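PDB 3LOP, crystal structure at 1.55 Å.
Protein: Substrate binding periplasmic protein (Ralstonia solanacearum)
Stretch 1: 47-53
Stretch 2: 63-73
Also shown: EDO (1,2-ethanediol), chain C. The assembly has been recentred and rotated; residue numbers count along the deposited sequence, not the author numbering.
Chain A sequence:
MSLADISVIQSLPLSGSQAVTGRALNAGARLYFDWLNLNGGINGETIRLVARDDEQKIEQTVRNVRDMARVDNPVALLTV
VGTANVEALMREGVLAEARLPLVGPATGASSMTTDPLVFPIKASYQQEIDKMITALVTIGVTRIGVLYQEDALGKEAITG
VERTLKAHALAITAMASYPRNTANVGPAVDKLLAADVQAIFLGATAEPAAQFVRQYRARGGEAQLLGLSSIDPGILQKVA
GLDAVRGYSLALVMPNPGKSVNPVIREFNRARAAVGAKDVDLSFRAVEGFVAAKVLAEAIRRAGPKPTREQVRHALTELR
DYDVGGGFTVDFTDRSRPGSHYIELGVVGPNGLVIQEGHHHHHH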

ATOM      1  N   ILE A  47      10.355   9.565  19.734  1.00  7.97           N
ATOM      2  CA  ILE A  47       9.947   9.771  18.354  1.00  8.18           C
ATOM      3  C   ILE A  47       8.549  10.374  18.369  1.00  7.09           C
ATOM      4  O   ILE A  47       7.668   9.903  19.085  1.00  8.97           O
ATOM      5  N   ARG A  48       8.357  11.437  17.596  1.00  5.62           N
ATOM      6  CA  ARG A  48       7.054  12.079  17.516  1.00  6.92           C
ATOM      7  C   ARG A  48       6.541  11.970  16.093  1.00  6.18           C
ATOM      8  O   ARG A  48       7.197  12.422  15.156  1.00  7.80           O
ATOM      9  N   LEU A  49       5.376  11.354  15.935  1.00  4.92           N
ATOM     10  CA  LEU A  49       4.762  11.213  14.621  1.00  5.22           C
ATOM     11  C   LEU A  49       3.650  12.239  14.503  1.00  5.29           C
ATOM     12  O   LEU A  49       2.745  12.279  15.336  1.00  5.99           O
ATOM     13  N   VAL A  50       3.732  13.075  13.474  1.00  4.70           N
ATOM     14  CA  VAL A  50       2.728  14.100  13.230  1.00  4.98           C
ATOM     15  C   VAL A  50       2.027  13.732  11.928  1.00  4.54           C
ATOM     16  O   VAL A  50       2.674  13.523  10.903  1.00  5.98           O
ATOM     17  N   ALA A  51       0.703  13.649  11.969  1.00  3.93           N
ATOM     18  CA  ALA A  51      -0.062  13.293  10.782  1.00  4.66           C
ATOM     19  C   ALA A  51      -1.037  14.395  10.400  1.00  4.07           C
ATOM     20  O   ALA A  51      -1.419  15.213  11.235  1.00  4.01           O
ATOM     21  N   ARG A  52      -1.423  14.426   9.128  1.00  4.54           N
ATOM     22  CA  ARG A  52      -2.378  15.419   8.660  1.00  3.40           C
ATOM     23  C   ARG A  52      -3.220  14.832   7.543  1.00  3.30           C
ATOM     24  O   ARG A  52      -2.717  14.171   6.633  1.00  3.48           O
ATOM     25  N   ASP A  53      -4.518  15.078   7.641  1.00  3.40           N
ATOM     26  CA  ASP A  53      -5.493  14.594   6.679  1.00  3.18           C
ATOM     27  C   ASP A  53      -5.383  15.358   5.362  1.00  3.72           C
ATOM     28  O   ASP A  53      -5.376  16.587   5.360  1.00  3.88           O
ATOM     29  N   ARG A  63       0.404  20.558  -0.178  1.00  4.33           N
ATOM     30  CA  ARG A  63       0.408  21.598   0.844  1.00  5.61           C
ATOM     31  C   ARG A  63       0.764  21.043   2.220  1.00  4.90           C
ATOM     32  O   ARG A  63       1.559  21.639   2.949  1.00  5.86           O
ATOM     33  N   ASN A  64       0.180  19.901   2.572  1.00  4.10           N
ATOM     34  CA  ASN A  64       0.452  19.284   3.865  1.00  4.51           C
ATOM     35  C   ASN A  64       1.932  18.996   4.069  1.00  3.94           C
ATOM     36  O   ASN A  64       2.513  19.373   5.087  1.00  4.88           O
ATOM     37  N   VAL A  65       2.546  18.326   3.099  1.00  3.80           N
ATOM     38  CA  VAL A  65       3.954  17.983   3.226  1.00  4.42           C
ATOM     39  C   VAL A  65       4.851  19.212   3.312  1.00  4.47           C
ATOM     40  O   VAL A  65       5.741  19.269   4.153  1.00  5.47           O
ATOM     41  N   ARG A  66       4.612  20.200   2.457  1.00  4.43           N
ATOM     42  CA  ARG A  66       5.422  21.414   2.490  1.00  5.55           C
ATOM     43  C   ARG A  66       5.271  22.111   3.843  1.00  7.09           C
ATOM     44  O   ARG A  66       6.264  22.502   4.458  1.00  6.85           O
ATOM     45  N   ASP A  67       4.033  22.264   4.305  1.00  6.72           N
ATOM     46  CA  ASP A  67       3.785  22.908   5.593  1.00  8.54           C
ATOM     47  C   ASP A  67       4.435  22.155   6.750  1.00  7.99           C
ATOM     48  O   ASP A  67       5.129  22.753   7.576  1.00  8.28           O
HETATM   49  N   MSE A  68       4.218  20.846   6.824  1.00  6.02           N
HETATM   50  CA  MSE A  68       4.792  20.060   7.906  1.00  6.78           C
HETATM   51  C   MSE A  68       6.324  19.993   7.862  1.00  6.62           C
HETATM   52  O   MSE A  68       6.981  19.954   8.903  1.00  5.79           O
ATOM     53  N   ALA A  69       6.895  19.996   6.662  1.00  6.46           N
ATOM     54  CA  ALA A  69       8.348  19.932   6.532  1.00  8.64           C
ATOM     55  C   ALA A  69       9.011  21.177   7.105  1.00 11.01           C
ATOM     56  O   ALA A  69      10.162  21.140   7.539  1.00 12.62           O
ATOM     57  N   ARG A  70       8.276  22.283   7.108  1.00  9.48           N
ATOM     58  CA  ARG A  70       8.806  23.544   7.604  1.00 11.02           C
ATOM     59  C   ARG A  70       8.561  23.797   9.084  1.00 11.63           C
ATOM     60  O   ARG A  70       9.410  24.365   9.771  1.00 13.55           O
ATOM     61  N   VAL A  71       7.406  23.367   9.576  1.00 10.22           N
ATOM     62  CA  VAL A  71       7.040  23.591  10.969  1.00 12.29           C
ATOM     63  C   VAL A  71       7.378  22.471  11.950  1.00 12.24           C
ATOM     64  O   VAL A  71       7.755  22.739  13.094  1.00 13.62           O
ATOM     65  N   ASP A  72       7.256  21.223  11.515  1.00 12.12           N
ATOM     66  CA  ASP A  72       7.512  20.101  12.412  1.00 13.32           C
ATOM     67  C   ASP A  72       8.932  19.539  12.470  1.00 14.96           C
ATOM     68  O   ASP A  72       9.180  18.569  13.184  1.00 15.20           O
ATOM     69  N   ASN A  73       9.858  20.147  11.734  1.00 16.68           N
ATOM     70  CA  ASN A  73      11.254  19.696  11.720  1.00 17.75           C
ATOM     71  C   ASN A  73      11.383  18.174  11.608  1.00 15.59           C
ATOM     72  O   ASN A  73      12.099  17.546  12.388  1.00 16.55           O
TER

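Strand 47-53 runs nearly antiparallel to helix 63-71 (152° between their directions, 9.4 Å between axes at closest approach), and alternate strand residues Arg48, Val50 and Arg52 turn their CA-to-CB bonds toward the helix, meeting Asn64, Asp67, Met68 and Asp72. Met68, a selenomethionine, fills the middle of the gap. Its chi1 of -93° lies between wells, chi2 is t and chi3 m; SE sits 4.0 Å from Val50 CG1 and 3.8 Å from Val50 O, while the folded-back CE reaches to 3.6 Å from Arg52 CB. Val50, chi1 t, also places CG1 3.7 Å from Asp72 OD2.

Arg52 covers this apolar patch with an extended start (chi1 t, chi2 t) and a bend at chi3 (m), which lays one guanidinium face over Met68 CG. Its CD packs 3.4 Å from Asn64 OD1. Arg52 NH1 stays 4.4 Å from Asp67 OD2, beyond salt-bridge range, but water 2 joins them: it accepts from Arg52 NH1 (3.0 Å) and donates to Asp67 OD2 (2.8 Å) and Asn64 OD1 (2.9 Å). Asp67, chi1 m, has its CB 3.8 Å from Arg52 NH1. Asn64, also m, directs ND2 to the strand backbone, donating to Asp53 O at 3.0 Å and 161°; the Asp53 side chain itself starts away from the helix.

At the other end Arg48 is t, t at chi1 and chi2, then turns at chi3 (p) to bring NH2 over the helix terminus. There NH2 donates a weak bond to Asp72 O (3.3 Å, 126°) and forms a long salt bridge with Asp72 OD1 (3.6 Å), which lies well out of the guanidinium plane. Water 1 accepts from Arg48 NH2 (3.1 Å) and donates to Val71 O (3.0 Å). The 1,2-ethanediol binds strand backbone, Leu49 N donating to its O2 at 2.9 Å.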

ATOM      1  CB  ILE A  47       9.906   8.446  17.565  1.00 10.97           C
ATOM      2  CG1 ILE A  47      11.275   7.765  17.612  1.00 14.35           C
ATOM      3  CG2 ILE A  47       9.483   8.715  16.121  1.00 12.71           C
ATOM      4  CD1 ILE A  47      12.413   8.611  17.065  1.00 17.20           C
ATOM      5  CB  ARG A  48       7.139  13.560  17.901  1.00  7.85           C
ATOM      6  CG  ARG A  48       5.784  14.258  17.835  1.00 11.69           C
ATOM      7  CD  ARG A  48       5.861  15.758  18.078  1.00 13.95           C
ATOM      8  NE  ARG A  48       6.593  16.456  17.026  1.00 16.21           N
ATOM      9  CZ  ARG A  48       6.451  17.748  16.750  1.00 17.00           C
ATOM     10  NH1 ARG A  48       5.599  18.486  17.449  1.00 18.87           N
ATOM     11  NH2 ARG A  48       7.159  18.304  15.776  1.00 16.83           N
ATOM     12  CB  LEU A  49       4.182   9.810  14.436  1.00  6.43           C
ATOM     13  CG  LEU A  49       3.317   9.613  13.185  1.00  6.93           C
ATOM     14  CD1 LEU A  49       4.148   9.831  11.927  1.00  7.05           C
ATOM     15  CD2 LEU A  49       2.729   8.209  13.193  1.00  7.06           C
ATOM     16  CB  VAL A  50       3.378  15.495  13.089  1.00  6.59           C
ATOM     17  CG1 VAL A  50       2.303  16.562  12.940  1.00  6.84           C
ATOM     18  CG2 VAL A  50       4.249  15.790  14.301  1.00  7.62           C
ATOM     19  CB  ALA A  51      -0.822  11.991  11.028  1.00  6.58           C
ATOM     20  CB  ARG A  52      -1.677  16.693   8.177  1.00  3.60           C
ATOM     21  CG  ARG A  52      -2.637  17.866   7.959  1.00  5.26           C
ATOM     22  CD  ARG A  52      -1.889  19.185   7.885  1.00  4.87           C
ATOM     23  NE  ARG A  52      -1.203  19.459   9.143  1.00  5.24           N
ATOM     24  CZ  ARG A  52      -0.286  20.405   9.304  1.00  7.31           C
ATOM     25  NH1 ARG A  52       0.055  21.180   8.287  1.00  7.00           N
ATOM     26  NH2 ARG A  52       0.312  20.555  10.479  1.00 10.24           N
ATOM     27  CB  ASP A  53      -6.886  14.786   7.297  1.00  4.89           C
ATOM     28  CG  ASP A  53      -8.011  14.201   6.460  1.00  5.99           C
ATOM     29  OD1 ASP A  53      -7.754  13.514   5.449  1.00  5.21           O
ATOM     30  OD2 ASP A  53      -9.178  14.430   6.839  1.00  6.49           O
ATOM     31  CB  ARG A  63      -0.951  22.311   0.903  1.00  8.00           C
ATOM     32  CG  ARG A  63      -1.218  23.227  -0.288  1.00 13.05           C
ATOM     33  CD  ARG A  63      -2.360  24.198  -0.004  1.00 17.84           C
ATOM     34  NE  ARG A  63      -3.660  23.540   0.067  1.00 21.52           N
ATOM     35  CZ  ARG A  63      -4.337  23.101  -0.990  1.00 24.26           C
ATOM     36  NH1 ARG A  63      -3.839  23.253  -2.210  1.00 26.03           N
ATOM     37  NH2 ARG A  63      -5.514  22.509  -0.828  1.00 25.02           N
ATOM     38  CB  ASN A  64      -0.317  17.969   4.009  1.00  3.00           C
ATOM     39  CG  ASN A  64      -1.773  18.171   4.363  1.00  4.00           C
ATOM     40  OD1 ASN A  64      -2.248  19.298   4.512  1.00  5.30           O
ATOM     41  ND2 ASN A  64      -2.490  17.068   4.504  1.00  2.48           N
ATOM     42  CB  VAL A  65       4.410  17.071   2.069  1.00  4.01           C
ATOM     43  CG1 VAL A  65       5.912  16.803   2.173  1.00  4.51           C
ATOM     44  CG2 VAL A  65       3.646  15.749   2.137  1.00  5.16           C
ATOM     45  CB  ARG A  66       5.017  22.367   1.364  1.00  7.91           C
ATOM     46  CG  ARG A  66       5.746  23.700   1.412  1.00 10.08           C
ATOM     47  CD  ARG A  66       5.548  24.510   0.143  1.00 11.78           C
ATOM     48  NE  ARG A  66       6.349  23.992  -0.963  1.00 14.62           N
ATOM     49  CZ  ARG A  66       5.847  23.565  -2.117  1.00 15.62           C
ATOM     50  NH1 ARG A  66       4.537  23.591  -2.323  1.00 17.39           N
ATOM     51  NH2 ARG A  66       6.658  23.119  -3.068  1.00 18.17           N
ATOM     52  CB  ASP A  67       2.277  23.018   5.872  1.00  9.86           C
ATOM     53  CG  ASP A  67       1.567  23.971   4.939  1.00 16.96           C
ATOM     54  OD1 ASP A  67       2.202  24.919   4.433  1.00 19.93           O
ATOM     55  OD2 ASP A  67       0.344  23.781   4.716  1.00 20.09           O
HETATM   56  CB  MSE A  68       4.186  18.636   7.933  1.00  9.59           C
HETATM   57  CG  MSE A  68       2.951  18.495   8.881  1.00  9.60           C
HETATM   58 SE   MSE A  68       2.133  16.745   8.995  1.00 21.46          SE
HETATM   59  CE  MSE A  68       1.833  16.758   7.237  1.00  1.00           C
ATOM     60  CB  ALA A  69       8.738  19.769   5.069  1.00  9.23           C
ATOM     61  CB  ARG A  70       8.220  24.695   6.791  1.00 12.14           C
ATOM     62  CG  ARG A  70       8.576  24.622   5.319  1.00 12.13           C
ATOM     63  CD  ARG A  70       7.996  25.784   4.544  1.00 12.54           C
ATOM     64  NE  ARG A  70       8.395  25.732   3.142  1.00 13.01           N
ATOM     65  CZ  ARG A  70       8.136  26.685   2.255  1.00 14.35           C
ATOM     66  NH1 ARG A  70       7.472  27.774   2.621  1.00 15.37           N
ATOM     67  NH2 ARG A  70       8.550  26.553   1.003  1.00 15.61           N
ATOM     68  CB  VAL A  71       5.526  23.887  11.085  1.00 12.71           C
ATOM     69  CG1 VAL A  71       5.138  24.074  12.546  1.00 15.13           C
ATOM     70  CG2 VAL A  71       5.177  25.127  10.278  1.00 13.28           C
ATOM     71  CB  ASP A  72       6.524  18.976  12.103  1.00 15.08           C
ATOM     72  CG  ASP A  72       5.085  19.390  12.352  1.00 17.37           C
ATOM     73  OD1 ASP A  72       4.783  19.814  13.486  1.00 19.94           O
ATOM     74  OD2 ASP A  72       4.262  19.297  11.419  1.00 19.82           O
ATOM     75  CB  ASN A  73      11.968  20.152  12.997  1.00 22.28           C
ATOM     76  CG  ASN A  73      11.840  21.641  13.239  1.00 24.67           C
ATOM     77  OD1 ASN A  73      12.289  22.455  12.432  1.00 28.34           O
ATOM     78  ND2 ASN A  73      11.224  22.006  14.357  1.00 27.57           N
TER
HETATM   79  C1  EDO C 401       4.537   8.369  18.367  1.00 12.55           C
HETATM   80  O1  EDO C 401       3.327   7.929  17.746  1.00 11.87           O
HETATM   81  C2  EDO C 401       4.257   9.604  19.213  1.00 11.95           C
HETATM   82  O2  EDO C 401       3.941  10.699  18.357  1.00 10.28           O
HETATM   83  O   HOH W   1       7.795  21.328  15.787  1.00 29.66           O
HETATM   84  O   HOH W   2      -1.342  21.763   5.703  1.00  9.48           O